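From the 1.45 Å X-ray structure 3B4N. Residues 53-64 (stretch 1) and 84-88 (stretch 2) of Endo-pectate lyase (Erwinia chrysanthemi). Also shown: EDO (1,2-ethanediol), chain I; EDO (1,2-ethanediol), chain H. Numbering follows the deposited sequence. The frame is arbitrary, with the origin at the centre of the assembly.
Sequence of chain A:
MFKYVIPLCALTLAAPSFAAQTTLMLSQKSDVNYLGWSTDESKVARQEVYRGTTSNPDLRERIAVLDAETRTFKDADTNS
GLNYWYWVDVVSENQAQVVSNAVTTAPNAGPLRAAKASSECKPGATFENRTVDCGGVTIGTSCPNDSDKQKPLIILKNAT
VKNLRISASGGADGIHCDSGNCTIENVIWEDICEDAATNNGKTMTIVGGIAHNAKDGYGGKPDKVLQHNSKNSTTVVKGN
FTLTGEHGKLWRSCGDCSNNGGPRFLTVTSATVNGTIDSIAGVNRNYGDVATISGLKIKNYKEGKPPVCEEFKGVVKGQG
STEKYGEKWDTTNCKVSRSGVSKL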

# COMPACT_ATOMS: atom_id res chain seq x y z
N THR A 53 10.93 10.01 -24.36
CA THR A 53 10.86 8.78 -25.15
C THR A 53 12.25 8.21 -25.37
O THR A 53 12.41 7.20 -26.06
CB THR A 53 10.16 9.00 -26.50
OG1 THR A 53 10.77 10.10 -27.18
CG2 THR A 53 8.68 9.27 -26.31
N THR A 54 13.26 8.86 -24.79
CA THR A 54 14.64 8.39 -24.86
C THR A 54 15.23 8.51 -23.46
O THR A 54 14.65 9.15 -22.58
CB THR A 54 15.53 9.19 -25.85
OG1 THR A 54 15.91 10.44 -25.28
CG2 THR A 54 14.78 9.43 -27.16
N SER A 55 16.38 7.88 -23.25
CA SER A 55 17.03 7.88 -21.94
C SER A 55 17.76 9.18 -21.58
O SER A 55 18.24 9.33 -20.45
CB SER A 55 18.03 6.72 -21.87
OG SER A 55 19.08 6.91 -22.80
N ASN A 56 17.84 10.11 -22.52
CA ASN A 56 18.54 11.38 -22.30
C ASN A 56 17.78 12.28 -21.33
O ASN A 56 16.74 12.84 -21.68
CB ASN A 56 18.76 12.09 -23.64
CG ASN A 56 19.69 13.30 -23.53
OD1 ASN A 56 20.09 13.88 -24.54
ND2 ASN A 56 20.05 13.67 -22.31
N PRO A 57 18.31 12.45 -20.11
CA PRO A 57 17.62 13.31 -19.14
C PRO A 57 17.49 14.75 -19.61
O PRO A 57 16.55 15.46 -19.24
CB PRO A 57 18.48 13.19 -17.88
CG PRO A 57 19.88 12.95 -18.46
CD PRO A 57 19.60 11.97 -19.58
N ASP A 58 18.41 15.20 -20.45
CA ASP A 58 18.35 16.57 -20.92
C ASP A 58 17.13 16.83 -21.81
O ASP A 58 16.75 17.99 -22.02
CB ASP A 58 19.63 16.93 -21.69
CG ASP A 58 20.84 17.04 -20.79
OD1 ASP A 58 21.91 17.43 -21.30
OD2 ASP A 58 20.76 16.74 -19.58
N LEU A 59 16.53 15.77 -22.33
CA LEU A 59 15.36 15.89 -23.20
C LEU A 59 14.04 15.60 -22.50
O LEU A 59 12.98 15.67 -23.13
CB LEU A 59 15.50 14.96 -24.40
CG LEU A 59 16.69 15.25 -25.32
CD1 LEU A 59 16.71 14.23 -26.45
CD2 LEU A 59 16.58 16.67 -25.86
N ARG A 60 14.09 15.28 -21.21
CA ARG A 60 12.86 14.98 -20.50
C ARG A 60 12.01 16.23 -20.36
O ARG A 60 12.53 17.35 -20.31
CB ARG A 60 13.17 14.40 -19.11
CG ARG A 60 13.70 15.42 -18.11
CD ARG A 60 14.36 14.74 -16.92
NE ARG A 60 15.13 15.69 -16.12
CZ ARG A 60 16.09 15.33 -15.27
NH1 ARG A 60 16.38 14.05 -15.10
NH2 ARG A 60 16.77 16.27 -14.62
N GLU A 61 10.71 16.03 -20.31
CA GLU A 61 9.79 17.14 -20.18
C GLU A 61 8.76 16.86 -19.10
O GLU A 61 8.36 15.72 -18.89
CB GLU A 61 9.14 17.45 -21.52
CG GLU A 61 10.17 18.02 -22.48
CD GLU A 61 9.55 18.56 -23.75
OE1 GLU A 61 8.56 19.31 -23.64
OE2 GLU A 61 10.08 18.24 -24.84
N ARG A 62 8.34 17.91 -18.41
CA ARG A 62 7.40 17.74 -17.31
C ARG A 62 6.01 17.33 -17.76
O ARG A 62 5.45 17.92 -18.69
CB ARG A 62 7.33 19.02 -16.48
CG ARG A 62 6.84 18.78 -15.06
CD ARG A 62 6.83 20.08 -14.28
NE ARG A 62 5.88 21.02 -14.85
CZ ARG A 62 5.89 22.32 -14.59
NH1 ARG A 62 6.80 22.84 -13.78
NH2 ARG A 62 4.99 23.11 -15.17
N ILE A 63 5.46 16.31 -17.11
CA ILE A 63 4.11 15.86 -17.42
C ILE A 63 3.16 16.10 -16.25
O ILE A 63 1.95 15.98 -16.41
CB ILE A 63 4.05 14.37 -17.83
CG1 ILE A 63 4.54 13.46 -16.70
CG2 ILE A 63 4.87 14.17 -19.10
CD1 ILE A 63 4.29 11.97 -16.97
N ALA A 64 3.69 16.45 -15.08
CA ALA A 64 2.83 16.73 -13.93
C ALA A 64 3.50 17.50 -12.81
O ALA A 64 4.71 17.41 -12.61
CB ALA A 64 2.26 15.41 -13.37
N TYR A 84 9.23 4.63 -22.72
CA TYR A 84 9.32 5.86 -21.95
C TYR A 84 10.28 5.77 -20.78
O TYR A 84 10.49 4.70 -20.21
CB TYR A 84 7.94 6.27 -21.43
CG TYR A 84 6.94 6.55 -22.52
CD1 TYR A 84 6.21 5.52 -23.09
CD2 TYR A 84 6.76 7.84 -23.00
CE1 TYR A 84 5.30 5.77 -24.11
CE2 TYR A 84 5.86 8.10 -24.04
CZ TYR A 84 5.14 7.06 -24.58
OH TYR A 84 4.24 7.31 -25.59
N TRP A 85 10.85 6.92 -20.44
CA TRP A 85 11.74 7.06 -19.30
C TRP A 85 11.08 8.12 -18.42
O TRP A 85 10.53 9.11 -18.92
CB TRP A 85 13.13 7.55 -19.71
CG TRP A 85 14.03 6.47 -20.20
CD1 TRP A 85 15.06 5.88 -19.51
CD2 TRP A 85 13.97 5.81 -21.46
NE1 TRP A 85 15.63 4.89 -20.26
CE2 TRP A 85 14.98 4.82 -21.47
CE3 TRP A 85 13.15 5.95 -22.59
CZ2 TRP A 85 15.20 3.98 -22.57
CZ3 TRP A 85 13.37 5.12 -23.68
CH2 TRP A 85 14.39 4.14 -23.66
N TYR A 86 11.12 7.88 -17.12
CA TYR A 86 10.55 8.79 -16.14
C TYR A 86 11.54 9.16 -15.05
O TYR A 86 12.44 8.39 -14.72
CB TYR A 86 9.36 8.14 -15.43
CG TYR A 86 8.17 7.84 -16.30
CD1 TYR A 86 7.14 8.77 -16.46
CD2 TYR A 86 8.04 6.60 -16.93
CE1 TYR A 86 6.00 8.46 -17.22
CE2 TYR A 86 6.92 6.28 -17.68
CZ TYR A 86 5.91 7.21 -17.82
OH TYR A 86 4.80 6.89 -18.56
N TRP A 87 11.36 10.36 -14.52
CA TRP A 87 12.16 10.87 -13.40
C TRP A 87 11.19 11.66 -12.54
O TRP A 87 10.22 12.22 -13.04
CB TRP A 87 13.23 11.88 -13.84
CG TRP A 87 14.35 11.35 -14.64
CD1 TRP A 87 15.60 11.02 -14.19
CD2 TRP A 87 14.36 11.14 -16.05
NE1 TRP A 87 16.39 10.62 -15.24
CE2 TRP A 87 15.65 10.68 -16.40
CE3 TRP A 87 13.40 11.28 -17.07
CZ2 TRP A 87 16.01 10.37 -17.71
CZ3 TRP A 87 13.76 10.97 -18.38
CH2 TRP A 87 15.05 10.53 -18.69
N VAL A 88 11.44 11.70 -11.24
CA VAL A 88 10.63 12.49 -10.33
C VAL A 88 11.58 13.46 -9.64
O VAL A 88 12.63 13.08 -9.12
CB VAL A 88 9.90 11.63 -9.28
CG1 VAL A 88 9.33 12.52 -8.18
CG2 VAL A 88 8.76 10.87 -9.96
C1 EDO I . 2.72 20.69 -17.63
O1 EDO I . 3.95 21.60 -17.57
C2 EDO I . 2.85 19.39 -16.84
O2 EDO I . 3.30 19.76 -15.39
C1 EDO H . 14.52 18.75 -16.96
O1 EDO H . 14.52 19.95 -16.01
C2 EDO H . 15.75 18.66 -17.89
O2 EDO H . 17.02 18.41 -17.01

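No hydrogen bond joins these two stretches; the rings of two tryptophans, Trp 85 and Trp 87, supply most of the surface that stretch 2 contributes. Stretch 2 enters a strand at Trp 85 that continues past Val 88. Stretch 1 begins as a loop, tightens into a 3-10 segment at residues 57-59, and enters a strand at Glu 61. The backbones are closest at one end, where the CA atoms of Thr 53 and Tyr 84 lie 4.6 Å apart, and diverge from there: the CA atoms of Ser 55 and Trp 85 are 6.0 Å apart, and those of Arg 60 and Tyr 86 are 7.9 Å apart. The widening gap is filled by side chains.

Alternation along the strand sets the pattern. The CA-to-CB bonds of Trp 85 and Trp 87 point toward stretch 1, while those of Tyr 84 and Tyr 86 point away, although the ends of both tyrosines come nearer. Trp 85 lies against the loop backbone. Ser 55 CA stands 3.5 Å from the centroid of the Trp 85 five-membered ring and only 1° off its normal, so a polarised C-H group meets the pi cloud almost squarely. Over the same ring system, Ser 55 CB comes within 3.4 Å of Trp 85 NE1 and Thr 54 C within 3.4 Å of Trp 85 CE3. The serine hydroxyl forms no bond to the tryptophan.

Trp 87 has the largest area covered by the other stretch. Arg 60 lays its extended side chain over one face of the indole: Arg 60 CZ is 4.4 Å from the centroid of the Trp 87 five-membered ring, 11° off the normal, a cation-pi contact in which the delocalised positive charge meets the electron-rich ring. Farther back along the same side chain, Arg 60 CD makes a CH-pi contact with the Trp 87 six-membered ring, 4.0 Å from its centroid, so the aliphatic part of the arginine is used as well as its charge. Arg 60 NH1 and Trp 87 NE1 lie 3.4 Å apart, but both are donors and cannot bond to each other. Pro 57 adds an apolar contact, its CB 3.8 Å from Trp 87 CZ2, and Ser 55 O approaches the ring edge, 3.7 Å from the same CZ2.

The tyrosines add smaller apolar contacts: Thr 53 CG2 lies 3.8 Å from Tyr 84 CE2, and Ile 63 CD1 meets the edge of Tyr 86 at CE1, 3.9 Å away.

Within stretch 1, Leu 59 N donates to Asn 56 O at 3.0 Å and Arg 60 N to Pro 57 O at 3.2 Å, bracing the turn that leads into Arg 60. Two ethanediols, probably from the crystallisation liquor, sit beside Arg 60 and Arg 62. Arg 60 NH2 donates a weak bond to O2 of the chain H ethanediol at 3.2 Å; the chain I ethanediol is gripped more firmly, with Arg 62 NE donating to its O2 at 2.9 Å and Arg 62 NH2 to its O1 at 3.0 Å.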